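Local coordinates for protein L-2,4-diaminobutyric acid acetyltransferase (Geobacillus sp., PDB 6SLL) that catalyses the transfer of an acetyl group from acetyl-coenzyme A to L-2,4-diaminobutyric acid, a step in the biosynthesis of the chemical chaperone ectoine, at residues H66-F77 / F87-H97. Residues are numbered along the deposited sequence; the frame is centred on the assembly and turned at random.
Sequences HEGDIVGFISAF and FVWQVAVASSH. With COA (coenzyme A), chain F; DAB (2,4-diaminobutyric acid), chain G.
Ser75 OG accepts a bond from the backbone N of Gln90 at 3.0 Å and also hydrogen-bonds a water. It sits between the backbone N and the carbonyl carbon of Ser75 (chi1 51°), which turns it toward the Gln90 amide. The two strands, 69-77 and 87-93, form an antiparallel beta hairpin in the central sheet of the GNAT fold. A beta bulge at Trp89 and Gln90 points both backbone amides at Ser75: Trp89 N bonds Ser75 O at 2.8 Å while Gln90 N takes OG. The water lies over the Trp89 ring and donates to Gln90 OE1, which Tyr50 OH also bonds. These bonds, with that of NE2 to Asp43 O, probably fix the side-chain amide of Gln90, whose NE2 donates to OXT of the substrate diaminobutyric acid at 3.0 Å. Trp89 O accepts from the substrate's ND at 2.9 Å. Further along, the amide of Val93 turns away from the hairpin partner and bonds O9P of coenzyme A. On the face that carries the Val93 side chain, Ile74 CG1 lies beside Val91 CG1, and helix 102-112 packs on Ile74. At one end Phe87 CB sits over the Phe77 ring, toward its rim. At the other, Val71 CG1 stands over the centre of the His97 ring, 3.6 Å from its centroid. His66 ND1 approaches the edge of that ring in its plane, and Ser96 OG reaches the edge at His97 ND1. A leucine in place of His97 has no flat ring or ND1, which would probably leave Val71 CG1 without its CH-pi partner and Ser96 OG without its mate, now 2.7 Å from His97 ND1.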
# COMPACT_ATOMS: atom_id res chain seq x y z
N HIS B 66 23.03 -7.67 -4.66
CA HIS B 66 24.46 -7.74 -5.04
C HIS B 66 25.18 -8.45 -3.92
O HIS B 66 25.13 -8.00 -2.77
CB HIS B 66 25.01 -6.37 -5.29
CG HIS B 66 26.50 -6.41 -5.68
ND1 HIS B 66 27.45 -5.95 -4.84
CD2 HIS B 66 27.11 -6.81 -6.80
CE1 HIS B 66 28.62 -6.16 -5.41
NE2 HIS B 66 28.43 -6.62 -6.62
N GLU B 67 25.84 -9.57 -4.22
CA GLU B 67 26.61 -10.33 -3.30
C GLU B 67 25.80 -10.59 -2.04
O GLU B 67 26.32 -10.53 -0.91
CB GLU B 67 27.97 -9.67 -3.05
CG GLU B 67 28.87 -9.71 -4.31
CD GLU B 67 30.25 -9.17 -4.13
OE1 GLU B 67 30.45 -8.41 -3.14
OE2 GLU B 67 31.00 -9.43 -5.15
N GLY B 68 24.52 -10.90 -2.25
CA GLY B 68 23.62 -11.30 -1.14
C GLY B 68 22.87 -10.28 -0.40
O GLY B 68 22.09 -10.62 0.45
N ASP B 69 23.20 -9.00 -0.70
CA ASP B 69 22.59 -7.85 -0.02
C ASP B 69 21.52 -7.23 -0.96
O ASP B 69 21.75 -7.11 -2.15
CB ASP B 69 23.62 -6.72 0.25
CG ASP B 69 24.60 -7.08 1.24
OD1 ASP B 69 24.37 -8.04 2.04
OD2 ASP B 69 25.72 -6.61 0.97
N ILE B 70 20.36 -6.88 -0.39
CA ILE B 70 19.37 -6.10 -1.15
C ILE B 70 19.97 -4.72 -1.30
O ILE B 70 20.23 -4.02 -0.31
CB ILE B 70 17.96 -6.18 -0.54
CG1 ILE B 70 17.38 -7.65 -0.67
CG2 ILE B 70 17.08 -5.15 -1.24
CD1 ILE B 70 16.04 -7.82 0.07
N VAL B 71 20.15 -4.28 -2.53
CA VAL B 71 20.69 -2.98 -2.85
C VAL B 71 19.73 -2.06 -3.56
O VAL B 71 20.03 -0.90 -3.80
CB VAL B 71 22.05 -3.07 -3.56
CG1 VAL B 71 23.11 -3.74 -2.66
CG2 VAL B 71 21.92 -3.72 -4.90
N GLY B 72 18.57 -2.61 -4.03
CA GLY B 72 17.59 -1.78 -4.72
C GLY B 72 16.23 -2.34 -4.54
O GLY B 72 16.02 -3.57 -4.40
N PHE B 73 15.24 -1.45 -4.61
CA PHE B 73 13.79 -1.85 -4.54
C PHE B 73 13.01 -0.83 -5.32
O PHE B 73 13.26 0.39 -5.25
CB PHE B 73 13.33 -1.89 -3.08
CG PHE B 73 11.87 -2.20 -2.89
CD1 PHE B 73 11.42 -3.47 -3.07
CD2 PHE B 73 11.00 -1.25 -2.44
CE1 PHE B 73 10.10 -3.80 -2.82
CE2 PHE B 73 9.67 -1.52 -2.17
CZ PHE B 73 9.23 -2.81 -2.37
N ILE B 74 11.99 -1.34 -6.03
CA ILE B 74 10.88 -0.52 -6.56
C ILE B 74 9.60 -1.13 -6.16
O ILE B 74 9.33 -2.32 -6.45
CB ILE B 74 10.95 -0.35 -8.12
CG1 ILE B 74 12.16 0.22 -8.55
CG2 ILE B 74 9.72 0.48 -8.55
CD1 ILE B 74 12.21 0.53 -10.01
N SER B 75 8.70 -0.32 -5.57
CA SER B 75 7.32 -0.72 -5.38
C SER B 75 6.42 -0.00 -6.40
O SER B 75 6.59 1.20 -6.68
CB SER B 75 6.84 -0.38 -4.01
OG SER B 75 7.10 0.96 -3.66
N ALA B 76 5.46 -0.75 -6.94
CA ALA B 76 4.50 -0.17 -7.86
C ALA B 76 3.28 -1.01 -7.81
O ALA B 76 3.24 -2.16 -7.38
CB ALA B 76 5.07 -0.14 -9.28
N PHE B 77 2.16 -0.46 -8.38
CA PHE B 77 0.88 -1.17 -8.50
C PHE B 77 0.11 -0.59 -9.64
O PHE B 77 0.26 0.62 -9.96
CB PHE B 77 0.07 -1.18 -7.19
CG PHE B 77 -0.22 0.20 -6.67
CD1 PHE B 77 -1.25 1.00 -7.17
CD2 PHE B 77 0.55 0.75 -5.68
CE1 PHE B 77 -1.46 2.29 -6.70
CE2 PHE B 77 0.30 2.03 -5.20
CZ PHE B 77 -0.69 2.81 -5.69
N PHE B 87 1.32 3.01 -11.01
CA PHE B 87 1.83 3.98 -10.04
C PHE B 87 3.12 3.43 -9.44
O PHE B 87 3.10 2.31 -8.89
CB PHE B 87 0.79 4.23 -8.94
CG PHE B 87 1.28 5.30 -7.99
CD1 PHE B 87 1.14 6.61 -8.30
CD2 PHE B 87 1.86 4.97 -6.81
CE1 PHE B 87 1.58 7.59 -7.46
CE2 PHE B 87 2.30 5.96 -5.94
CZ PHE B 87 2.17 7.28 -6.30
N VAL B 88 4.19 4.19 -9.57
CA VAL B 88 5.46 3.83 -8.98
C VAL B 88 5.57 4.55 -7.67
O VAL B 88 5.54 5.83 -7.63
CB VAL B 88 6.65 4.08 -9.88
CG1 VAL B 88 7.93 3.79 -9.17
CG2 VAL B 88 6.52 3.28 -11.17
N TRP B 89 5.62 3.83 -6.55
CA TRP B 89 5.54 4.35 -5.21
C TRP B 89 6.89 4.72 -4.68
O TRP B 89 7.16 5.93 -4.47
CB TRP B 89 4.78 3.35 -4.34
CG TRP B 89 4.52 3.76 -2.93
CD1 TRP B 89 4.90 4.91 -2.27
CD2 TRP B 89 3.80 2.96 -1.97
NE1 TRP B 89 4.45 4.82 -0.98
CE2 TRP B 89 3.80 3.64 -0.77
CE3 TRP B 89 3.19 1.74 -2.06
CZ2 TRP B 89 3.17 3.16 0.36
CZ3 TRP B 89 2.52 1.24 -0.93
CH2 TRP B 89 2.55 1.96 0.26
N GLN B 90 7.80 3.76 -4.44
CA GLN B 90 9.14 4.08 -3.91
C GLN B 90 10.19 3.42 -4.79
O GLN B 90 10.05 2.23 -5.13
CB GLN B 90 9.29 3.63 -2.45
CG GLN B 90 8.36 4.40 -1.52
CD GLN B 90 8.52 4.05 -0.07
OE1 GLN B 90 8.43 2.90 0.32
NE2 GLN B 90 8.77 5.05 0.74
N VAL B 91 11.24 4.16 -5.07
CA VAL B 91 12.46 3.65 -5.70
C VAL B 91 13.61 3.92 -4.80
O VAL B 91 13.83 5.12 -4.48
CB VAL B 91 12.67 4.23 -7.12
CG1 VAL B 91 13.87 3.65 -7.77
CG2 VAL B 91 11.44 4.23 -7.99
N ALA B 92 14.38 2.93 -4.44
CA ALA B 92 15.54 3.13 -3.54
C ALA B 92 16.72 2.31 -4.04
O ALA B 92 16.52 1.13 -4.37
CB ALA B 92 15.17 2.65 -2.13
N VAL B 93 17.91 2.90 -3.98
CA VAL B 93 19.14 2.14 -4.17
C VAL B 93 20.02 2.51 -2.98
O VAL B 93 20.17 3.69 -2.59
CB VAL B 93 19.78 2.47 -5.53
CG1 VAL B 93 21.19 1.90 -5.66
CG2 VAL B 93 18.89 1.97 -6.68
N ALA B 94 20.67 1.52 -2.39
CA ALA B 94 21.58 1.70 -1.27
C ALA B 94 22.68 2.67 -1.68
O ALA B 94 23.22 2.61 -2.79
CB ALA B 94 22.19 0.36 -0.89
N SER B 95 23.02 3.58 -0.75
CA SER B 95 24.06 4.52 -0.93
C SER B 95 25.33 3.98 -1.55
O SER B 95 26.00 4.57 -2.40
CB SER B 95 24.31 5.13 0.43
OG SER B 95 25.25 6.17 0.27
N SER B 96 25.73 2.82 -1.04
CA SER B 96 26.93 2.11 -1.44
C SER B 96 26.94 1.71 -2.85
O SER B 96 28.02 1.43 -3.43
CB SER B 96 27.03 0.76 -0.56
OG SER B 96 25.82 0.03 -0.75
N HIS B 97 25.79 1.69 -3.50
CA HIS B 97 25.66 1.15 -4.85
C HIS B 97 25.02 2.08 -5.81
O HIS B 97 24.62 1.70 -6.92
CB HIS B 97 24.84 -0.17 -4.83
CG HIS B 97 25.57 -1.31 -4.29
ND1 HIS B 97 25.90 -1.44 -2.98
CD2 HIS B 97 26.07 -2.39 -4.89
CE1 HIS B 97 26.57 -2.59 -2.76
NE2 HIS B 97 26.65 -3.19 -3.92
N1A COA F . 24.22 12.85 -9.77
C2A COA F . 23.91 13.01 -11.07
N3A COA F . 23.14 12.23 -11.83
C4A COA F . 22.68 11.13 -11.16
C5A COA F . 22.92 10.89 -9.82
C6A COA F . 23.72 11.79 -9.08
N6A COA F . 24.05 11.65 -7.83
N7A COA F . 22.36 9.66 -9.49
C8A COA F . 21.73 9.25 -10.58
N9A COA F . 21.88 10.14 -11.59
C1B COA F . 21.32 10.03 -12.87
C2B COA F . 22.09 9.06 -13.77
O2B COA F . 23.14 9.70 -14.41
C3B COA F . 20.93 8.55 -14.61
O3B COA F . 20.55 9.64 -15.54
P3B COA F . 20.98 9.60 -17.11
O7A COA F . 20.03 8.47 -17.58
O8A COA F . 20.78 11.04 -17.60
O9A COA F . 22.33 8.74 -17.28
C4B COA F . 19.80 8.49 -13.63
O4B COA F . 20.01 9.50 -12.68
C5B COA F . 19.63 7.06 -13.11
O5B COA F . 20.88 6.60 -12.54
P1A COA F . 21.03 5.21 -11.78
O1A COA F . 22.47 4.94 -11.62
O2A COA F . 20.16 4.18 -12.40
O3A COA F . 20.41 5.64 -10.36
P2A COA F . 20.73 4.94 -8.94
O4A COA F . 20.80 3.47 -9.08
O5A COA F . 21.91 5.63 -8.32
O6A COA F . 19.44 5.27 -8.13
CBP COA F . 17.96 6.72 -6.90
CCP COA F . 18.76 6.55 -8.17
CDP COA F . 17.05 7.97 -7.09
CEP COA F . 17.11 5.52 -6.68
CAP COA F . 19.00 6.91 -5.75
OAP COA F . 19.68 8.17 -5.97
C9P COA F . 18.44 6.91 -4.37
O9P COA F . 17.92 5.93 -3.82
N8P COA F . 18.56 8.12 -3.75
C7P COA F . 18.19 8.47 -2.47
C6P COA F . 19.16 9.60 -1.85
C5P COA F . 18.85 10.97 -2.34
O5P COA F . 18.73 11.16 -3.60
N4P COA F . 18.84 11.90 -1.56
C3P COA F . 18.58 13.34 -1.98
C2P COA F . 18.41 14.25 -0.53
S1P COA F . 20.05 14.45 0.11
N DAB G . 8.03 10.42 -0.56
CA DAB G . 7.06 9.38 -1.01
C DAB G . 7.47 8.07 -0.38
O DAB G . 6.63 7.17 -0.42
CB DAB G . 7.00 9.28 -2.54
CG DAB G . 8.23 8.73 -3.19
ND DAB G . 8.02 8.68 -4.67
OXT DAB G . 8.59 7.94 0.10
O HOH W 1 6.59 1.33 -1.03